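Long-range contacts in quinone oxidoreductase (Thermus thermophilus, PDB 1IZ0), which probably reduces quinones with NADPH as electron donor, binding the nucleotide in a two-domain dehydrogenase fold: residues 60-65 / 73-78; 28-33 / 85-90. One frame throughout, in Å; residues are numbered along the deposited sequence.

Contact 1: residues 60-65 / 73-78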
ATOM      1  N   GLY A  60      12.275   6.643  -2.047  1.00 24.72           N
ATOM      2  CA  GLY A  60      11.305   7.123  -1.073  1.00 26.61           C
ATOM      3  C   GLY A  60      10.203   7.947  -1.714  1.00 27.82           C
ATOM      4  O   GLY A  60      10.467   9.002  -2.293  1.00 28.33           O
HETATM    5  N   MSE A  61       8.963   7.478  -1.602  1.00 27.01           N
HETATM    6  CA  MSE A  61       7.827   8.169  -2.201  1.00 28.96           C
HETATM    7  C   MSE A  61       6.726   8.490  -1.206  1.00 27.40           C
HETATM    8  O   MSE A  61       5.873   9.331  -1.476  1.00 27.31           O
HETATM    9  CB  MSE A  61       7.212   7.314  -3.308  1.00 33.09           C
HETATM   10  CG  MSE A  61       8.180   6.838  -4.372  1.00 40.74           C
HETATM   11 SE   MSE A  61       7.237   5.875  -5.764  1.00 50.05          SE
HETATM   12  CE  MSE A  61       6.228   4.666  -4.628  1.00 43.23           C
ATOM     13  N   GLU A  62       6.734   7.802  -0.071  1.00 26.27           N
ATOM     14  CA  GLU A  62       5.714   7.994   0.955  1.00 25.91           C
ATOM     15  C   GLU A  62       6.362   8.688   2.144  1.00 24.42           C
ATOM     16  O   GLU A  62       7.042   8.060   2.951  1.00 24.81           O
ATOM     17  CB  GLU A  62       5.150   6.635   1.352  1.00 25.30           C
ATOM     18  CG  GLU A  62       3.846   6.691   2.100  1.00 28.84           C
ATOM     19  CD  GLU A  62       3.142   5.347   2.101  1.00 28.71           C
ATOM     20  OE1 GLU A  62       3.795   4.335   1.760  1.00 29.03           O
ATOM     21  OE2 GLU A  62       1.943   5.305   2.446  1.00 29.05           O
ATOM     22  N   VAL A  63       6.125   9.989   2.247  1.00 22.48           N
ATOM     23  CA  VAL A  63       6.733  10.800   3.283  1.00 23.47           C
ATOM     24  C   VAL A  63       5.788  11.414   4.308  1.00 23.69           C
ATOM     25  O   VAL A  63       4.610  11.648   4.036  1.00 24.58           O
ATOM     26  CB  VAL A  63       7.563  11.930   2.614  1.00 24.24           C
ATOM     27  CG1 VAL A  63       7.881  13.027   3.600  1.00 27.90           C
ATOM     28  CG2 VAL A  63       8.850  11.351   2.063  1.00 25.79           C
ATOM     29  N   VAL A  64       6.332  11.654   5.497  1.00 22.15           N
ATOM     30  CA  VAL A  64       5.613  12.286   6.596  1.00 21.52           C
ATOM     31  C   VAL A  64       6.578  13.320   7.171  1.00 21.32           C
ATOM     32  O   VAL A  64       7.748  13.015   7.425  1.00 19.34           O
ATOM     33  CB  VAL A  64       5.233  11.275   7.688  1.00 21.75           C
ATOM     34  CG1 VAL A  64       4.701  12.002   8.912  1.00 21.96           C
ATOM     35  CG2 VAL A  64       4.172  10.332   7.154  1.00 22.64           C
ATOM     36  N   GLY A  65       6.105  14.547   7.355  1.00 20.82           N
ATOM     37  CA  GLY A  65       6.988  15.572   7.879  1.00 22.13           C
ATOM     38  C   GLY A  65       6.312  16.854   8.317  1.00 22.57           C
ATOM     39  O   GLY A  65       5.087  16.976   8.283  1.00 20.97           O
ATOM     40  N   ALA A  73       1.364  14.258   5.584  1.00 20.89           N
ATOM     41  CA  ALA A  73       1.805  13.038   4.918  1.00 20.78           C
ATOM     42  C   ALA A  73       1.771  13.411   3.441  1.00 20.85           C
ATOM     43  O   ALA A  73       0.992  14.280   3.041  1.00 20.98           O
ATOM     44  CB  ALA A  73       0.840  11.893   5.190  1.00 18.52           C
ATOM     45  N   ALA A  74       2.605  12.784   2.624  1.00 20.58           N
ATOM     46  CA  ALA A  74       2.592  13.117   1.209  1.00 21.89           C
ATOM     47  C   ALA A  74       3.177  12.037   0.326  1.00 22.12           C
ATOM     48  O   ALA A  74       4.050  11.278   0.744  1.00 23.03           O
ATOM     49  CB  ALA A  74       3.343  14.427   0.972  1.00 20.01           C
ATOM     50  N   LEU A  75       2.672  11.968  -0.898  1.00 22.25           N
ATOM     51  CA  LEU A  75       3.175  11.028  -1.881  1.00 22.65           C
ATOM     52  C   LEU A  75       3.988  11.874  -2.840  1.00 24.22           C
ATOM     53  O   LEU A  75       3.482  12.840  -3.411  1.00 25.80           O
ATOM     54  CB  LEU A  75       2.034  10.337  -2.622  1.00 22.83           C
ATOM     55  CG  LEU A  75       1.385   9.212  -1.821  1.00 24.76           C
ATOM     56  CD1 LEU A  75       0.382   8.480  -2.672  1.00 24.04           C
ATOM     57  CD2 LEU A  75       2.470   8.253  -1.356  1.00 27.66           C
ATOM     58  N   VAL A  76       5.257  11.524  -2.988  1.00 24.32           N
ATOM     59  CA  VAL A  76       6.161  12.255  -3.865  1.00 25.51           C
ATOM     60  C   VAL A  76       6.692  11.235  -4.870  1.00 24.73           C
ATOM     61  O   VAL A  76       6.601  10.030  -4.634  1.00 25.13           O
ATOM     62  CB  VAL A  76       7.329  12.861  -3.042  1.00 25.94           C
ATOM     63  CG1 VAL A  76       8.197  13.715  -3.916  1.00 30.87           C
ATOM     64  CG2 VAL A  76       6.786  13.700  -1.897  1.00 26.67           C
ATOM     65  N   PRO A  77       7.226  11.694  -6.013  1.00 24.78           N
ATOM     66  CA  PRO A  77       7.743  10.728  -6.992  1.00 24.24           C
ATOM     67  C   PRO A  77       9.121  10.213  -6.585  1.00 23.98           C
ATOM     68  O   PRO A  77       9.554   9.149  -7.026  1.00 21.73           O
ATOM     69  CB  PRO A  77       7.810  11.541  -8.285  1.00 25.21           C
ATOM     70  CG  PRO A  77       6.813  12.652  -8.060  1.00 26.97           C
ATOM     71  CD  PRO A  77       7.060  13.020  -6.634  1.00 24.61           C
ATOM     72  N   GLN A  78       9.811  10.986  -5.752  1.00 24.16           N
ATOM     73  CA  GLN A  78      11.145  10.614  -5.291  1.00 25.10           C
ATOM     74  C   GLN A  78      11.563  11.632  -4.247  1.00 25.22           C
ATOM     75  O   GLN A  78      10.825  12.579  -3.976  1.00 27.14           O
ATOM     76  CB  GLN A  78      12.151  10.654  -6.449  1.00 26.11           C
ATOM     77  CG  GLN A  78      12.545  12.071  -6.869  1.00 29.81           C
ATOM     78  CD  GLN A  78      13.810  12.109  -7.724  1.00 35.06           C
ATOM     79  OE1 GLN A  78      13.762  11.907  -8.947  1.00 34.05           O
ATOM     80  NE2 GLN A  78      14.956  12.358  -7.077  1.00 33.04           N
TER
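Glu-62 and Leu-75 lie side by side and point the same way from a non-hydrogen-bonded antiparallel pair, Leu-75 CD2 resting 4.0 Å from Glu-62 CG. CG of Glu-62 stands anti to the backbone N (chi1 -164°), alongside the leucine; beyond it the chain is extended, and Lys-297 takes OE1 in a salt bridge while the backbone N of Val-109 bonds OE2, so the buried acid is satisfied outside the hairpin. On the same face Val-64 CG2 meets Ala-73 CB at 4.2 Å, a light methyl contact where the backbones come close. Val-63 and Ala-74 occupy the other face as a hydrogen-bonded pair: Val-63 N gives a nearly straight bond to Ala-74 O (2.9 Å, 165°), and Ala-74 N returns one to Val-63 O (2.7 Å). Beyond the regular strands, Val-76 N still reaches Met-61 O at 2.7 Å, and CA of Leu-75 adds a CA-H...O contact to that same oxygen. Selenomethionine Met-61 then turns its chain away toward Asp-41 and Met-44 of helix 39-46. The whole is a beta hairpin in the GroES-like domain of the alcohol dehydrogenase family, strands 62-67 and 70-75 running antiparallel. Leu-75 approaches Leu-244, which contacts NADPH in the complex of this enzyme, although no nucleotide is bound here; this end of the hairpin thus lies beside the cofactor site. The Glu-62 face packs on Pro-108 of helix 108-120 and, through Val-64, on helix 101-105, while strand 27-37 pairs with the other edge of strand 62-67.

Contact 2: residues 28-33 / 85-90; sequences VVLRVE and VAVPKG
Val-28 O receives the N-H of Val-87 at 2.7 Å and is also approached by Ala-86 CA in a CA-H...O contact of 3.3 Å. Val-28 N answers with a bond to Val-87 O (2.8 Å, 165°), closing a hydrogen-bonded antiparallel pair. The pattern repeats two residues on, where Leu-30 N binds Val-85 O at 3.0 Å and Val-85 N binds Leu-30 O at 3.1 Å. Between the two lies the non-hydrogen-bonded pair of Val-29 and Ala-86, whose side chains leave by the face opposite to that of Val-28, Leu-30, Val-85 and Val-87. On this latter face Val-28 holds CG2 between its backbone N and carbonyl carbon (CG1 at chi1 -68°), and that methyl sits 3.5 Å from Val-87 O. On the same face Leu-30 CD2 comes within 4.3 Å of Val-87 CG2. Farther on, Val-32 and Val-85 cross obliquely, their CG2 methyls at 3.2 Å, tighter than ordinary van der Waals contact. The strands meet at 130° between their directions, well short of strict antiparallel, consistent with the curled sheet of the GroES-like domain of this dehydrogenase family. After Val-87 the second strand ends at Pro-88 and turns into a short 3-10 segment. Far from the annotated nucleotide-binding residues, the pairing sets strand 84-88 against strand 27-37, which also pairs with strands 62-67 and 297-301; Leu-30 packs on Val-67 of strand 62-67, and Val-87 on Val-76 just beyond strand 70-75.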
ATOM      1  N   VAL A  28       6.158  23.619  -0.917  1.00 35.17           N
ATOM      2  CA  VAL A  28       6.670  23.878   0.416  1.00 34.09           C
ATOM      3  C   VAL A  28       7.759  22.845   0.647  1.00 32.88           C
ATOM      4  O   VAL A  28       7.774  21.799   0.002  1.00 32.63           O
ATOM      5  CB  VAL A  28       5.594  23.699   1.501  1.00 33.91           C
ATOM      6  CG1 VAL A  28       4.538  24.786   1.374  1.00 34.86           C
ATOM      7  CG2 VAL A  28       4.971  22.316   1.387  1.00 34.47           C
ATOM      8  N   VAL A  29       8.674  23.142   1.557  1.00 31.57           N
ATOM      9  CA  VAL A  29       9.743  22.211   1.877  1.00 30.24           C
ATOM     10  C   VAL A  29       9.404  21.598   3.228  1.00 29.49           C
ATOM     11  O   VAL A  29       9.340  22.306   4.232  1.00 29.83           O
ATOM     12  CB  VAL A  29      11.104  22.931   1.981  1.00 30.69           C
ATOM     13  CG1 VAL A  29      12.208  21.911   2.235  1.00 30.75           C
ATOM     14  CG2 VAL A  29      11.382  23.716   0.700  1.00 29.90           C
ATOM     15  N   LEU A  30       9.155  20.294   3.265  1.00 27.40           N
ATOM     16  CA  LEU A  30       8.844  19.682   4.542  1.00 26.69           C
ATOM     17  C   LEU A  30      10.053  18.941   5.072  1.00 26.70           C
ATOM     18  O   LEU A  30      10.777  18.287   4.313  1.00 25.45           O
ATOM     19  CB  LEU A  30       7.631  18.742   4.429  1.00 28.32           C
ATOM     20  CG  LEU A  30       7.626  17.295   3.930  1.00 28.25           C
ATOM     21  CD1 LEU A  30       8.395  16.377   4.875  1.00 29.61           C
ATOM     22  CD2 LEU A  30       6.169  16.831   3.862  1.00 29.67           C
ATOM     23  N   ARG A  31      10.297  19.086   6.371  1.00 26.61           N
ATOM     24  CA  ARG A  31      11.401  18.394   7.005  1.00 27.30           C
ATOM     25  C   ARG A  31      10.857  17.019   7.348  1.00 25.43           C
ATOM     26  O   ARG A  31       9.888  16.888   8.099  1.00 24.76           O
ATOM     27  CB  ARG A  31      11.880  19.132   8.264  1.00 30.06           C
ATOM     28  CG  ARG A  31      10.789  19.647   9.171  1.00 37.81           C
ATOM     29  CD  ARG A  31      11.389  20.357  10.392  1.00 42.64           C
ATOM     30  NE  ARG A  31      11.998  19.409  11.323  1.00 45.37           N
ATOM     31  CZ  ARG A  31      11.307  18.548  12.063  1.00 46.40           C
ATOM     32  NH1 ARG A  31       9.984  18.522  11.984  1.00 48.57           N
ATOM     33  NH2 ARG A  31      11.932  17.706  12.874  1.00 45.84           N
ATOM     34  N   VAL A  32      11.489  16.005   6.767  1.00 23.43           N
ATOM     35  CA  VAL A  32      11.109  14.611   6.925  1.00 21.61           C
ATOM     36  C   VAL A  32      11.305  13.995   8.316  1.00 23.24           C
ATOM     37  O   VAL A  32      12.350  14.160   8.954  1.00 23.25           O
ATOM     38  CB  VAL A  32      11.870  13.752   5.885  1.00 21.09           C
ATOM     39  CG1 VAL A  32      11.365  12.321   5.898  1.00 18.30           C
ATOM     40  CG2 VAL A  32      11.706  14.365   4.498  1.00 19.75           C
ATOM     41  N   GLU A  33      10.280  13.280   8.775  1.00 23.09           N
ATOM     42  CA  GLU A  33      10.320  12.599  10.064  1.00 23.16           C
ATOM     43  C   GLU A  33      10.309  11.088   9.849  1.00 20.96           C
ATOM     44  O   GLU A  33      10.998  10.346  10.548  1.00 20.15           O
ATOM     45  CB  GLU A  33       9.118  12.998  10.922  1.00 24.02           C
ATOM     46  CG  GLU A  33       9.185  14.417  11.462  1.00 28.47           C
ATOM     47  CD  GLU A  33       7.976  14.764  12.310  1.00 29.84           C
ATOM     48  OE1 GLU A  33       6.854  14.794  11.765  1.00 30.81           O
ATOM     49  OE2 GLU A  33       8.146  14.996  13.524  1.00 32.57           O
ATOM     50  N   VAL A  85      12.310  17.692   1.657  1.00 24.93           N
ATOM     51  CA  VAL A  85      11.777  17.444   0.322  1.00 26.30           C
ATOM     52  C   VAL A  85      10.797  18.538  -0.062  1.00 26.87           C
ATOM     53  O   VAL A  85       9.989  18.966   0.765  1.00 27.61           O
ATOM     54  CB  VAL A  85      10.993  16.114   0.246  1.00 27.38           C
ATOM     55  CG1 VAL A  85      11.217  15.465  -1.100  1.00 24.62           C
ATOM     56  CG2 VAL A  85      11.390  15.204   1.375  1.00 29.93           C
ATOM     57  N   ALA A  86      10.860  18.986  -1.313  1.00 26.22           N
ATOM     58  CA  ALA A  86       9.943  20.013  -1.796  1.00 27.34           C
ATOM     59  C   ALA A  86       8.671  19.284  -2.202  1.00 27.69           C
ATOM     60  O   ALA A  86       8.726  18.269  -2.900  1.00 28.38           O
ATOM     61  CB  ALA A  86      10.541  20.746  -2.996  1.00 25.81           C
ATOM     62  N   VAL A  87       7.523  19.793  -1.768  1.00 28.13           N
ATOM     63  CA  VAL A  87       6.255  19.147  -2.074  1.00 28.11           C
ATOM     64  C   VAL A  87       5.169  20.141  -2.484  1.00 28.04           C
ATOM     65  O   VAL A  87       5.024  21.195  -1.878  1.00 28.58           O
ATOM     66  CB  VAL A  87       5.744  18.345  -0.843  1.00 28.19           C
ATOM     67  CG1 VAL A  87       4.460  17.605  -1.189  1.00 26.71           C
ATOM     68  CG2 VAL A  87       6.814  17.378  -0.370  1.00 28.27           C
ATOM     69  N   PRO A  88       4.392  19.813  -3.528  1.00 29.09           N
ATOM     70  CA  PRO A  88       3.325  20.721  -3.967  1.00 30.06           C
ATOM     71  C   PRO A  88       2.283  20.839  -2.853  1.00 31.58           C
ATOM     72  O   PRO A  88       1.807  19.825  -2.336  1.00 32.97           O
ATOM     73  CB  PRO A  88       2.761  20.019  -5.200  1.00 30.10           C
ATOM     74  CG  PRO A  88       3.951  19.272  -5.738  1.00 30.63           C
ATOM     75  CD  PRO A  88       4.566  18.703  -4.480  1.00 29.08           C
ATOM     76  N   LYS A  89       1.940  22.067  -2.478  1.00 31.97           N
ATOM     77  CA  LYS A  89       0.954  22.294  -1.421  1.00 32.31           C
ATOM     78  C   LYS A  89      -0.270  21.400  -1.609  1.00 32.50           C
ATOM     79  O   LYS A  89      -0.817  20.858  -0.640  1.00 32.95           O
ATOM     80  CB  LYS A  89       0.532  23.766  -1.407  1.00 32.60           C
ATOM     81  N   GLY A  90      -0.681  21.240  -2.863  1.00 31.36           N
ATOM     82  CA  GLY A  90      -1.843  20.432  -3.178  1.00 31.87           C
ATOM     83  C   GLY A  90      -1.768  18.954  -2.837  1.00 32.96           C
ATOM     84  O   GLY A  90      -2.810  18.307  -2.708  1.00 32.69           O
TER

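Overall arrangement
From the N terminus, strand 27-37 comes first and offers the first side of contact 2; the chain then passes through helix 39-46 to strand 62-67, turns back as strand 70-75 and so closes contact 1 as a tight hairpin. Only afterwards does strand 84-88 return to strand 27-37, closing a loop of about fifty residues that encloses the hairpin, so the two contacts nest without crossing. Their centres lie about 8 Å apart in one sheet. Strand 62-67 joins them as neighbour of strand 27-37: Val-64 O and Glu-33 N probably hydrogen-bond, and Leu-30 CD1 packs against Val-63 CG1 and Gly-65 CA.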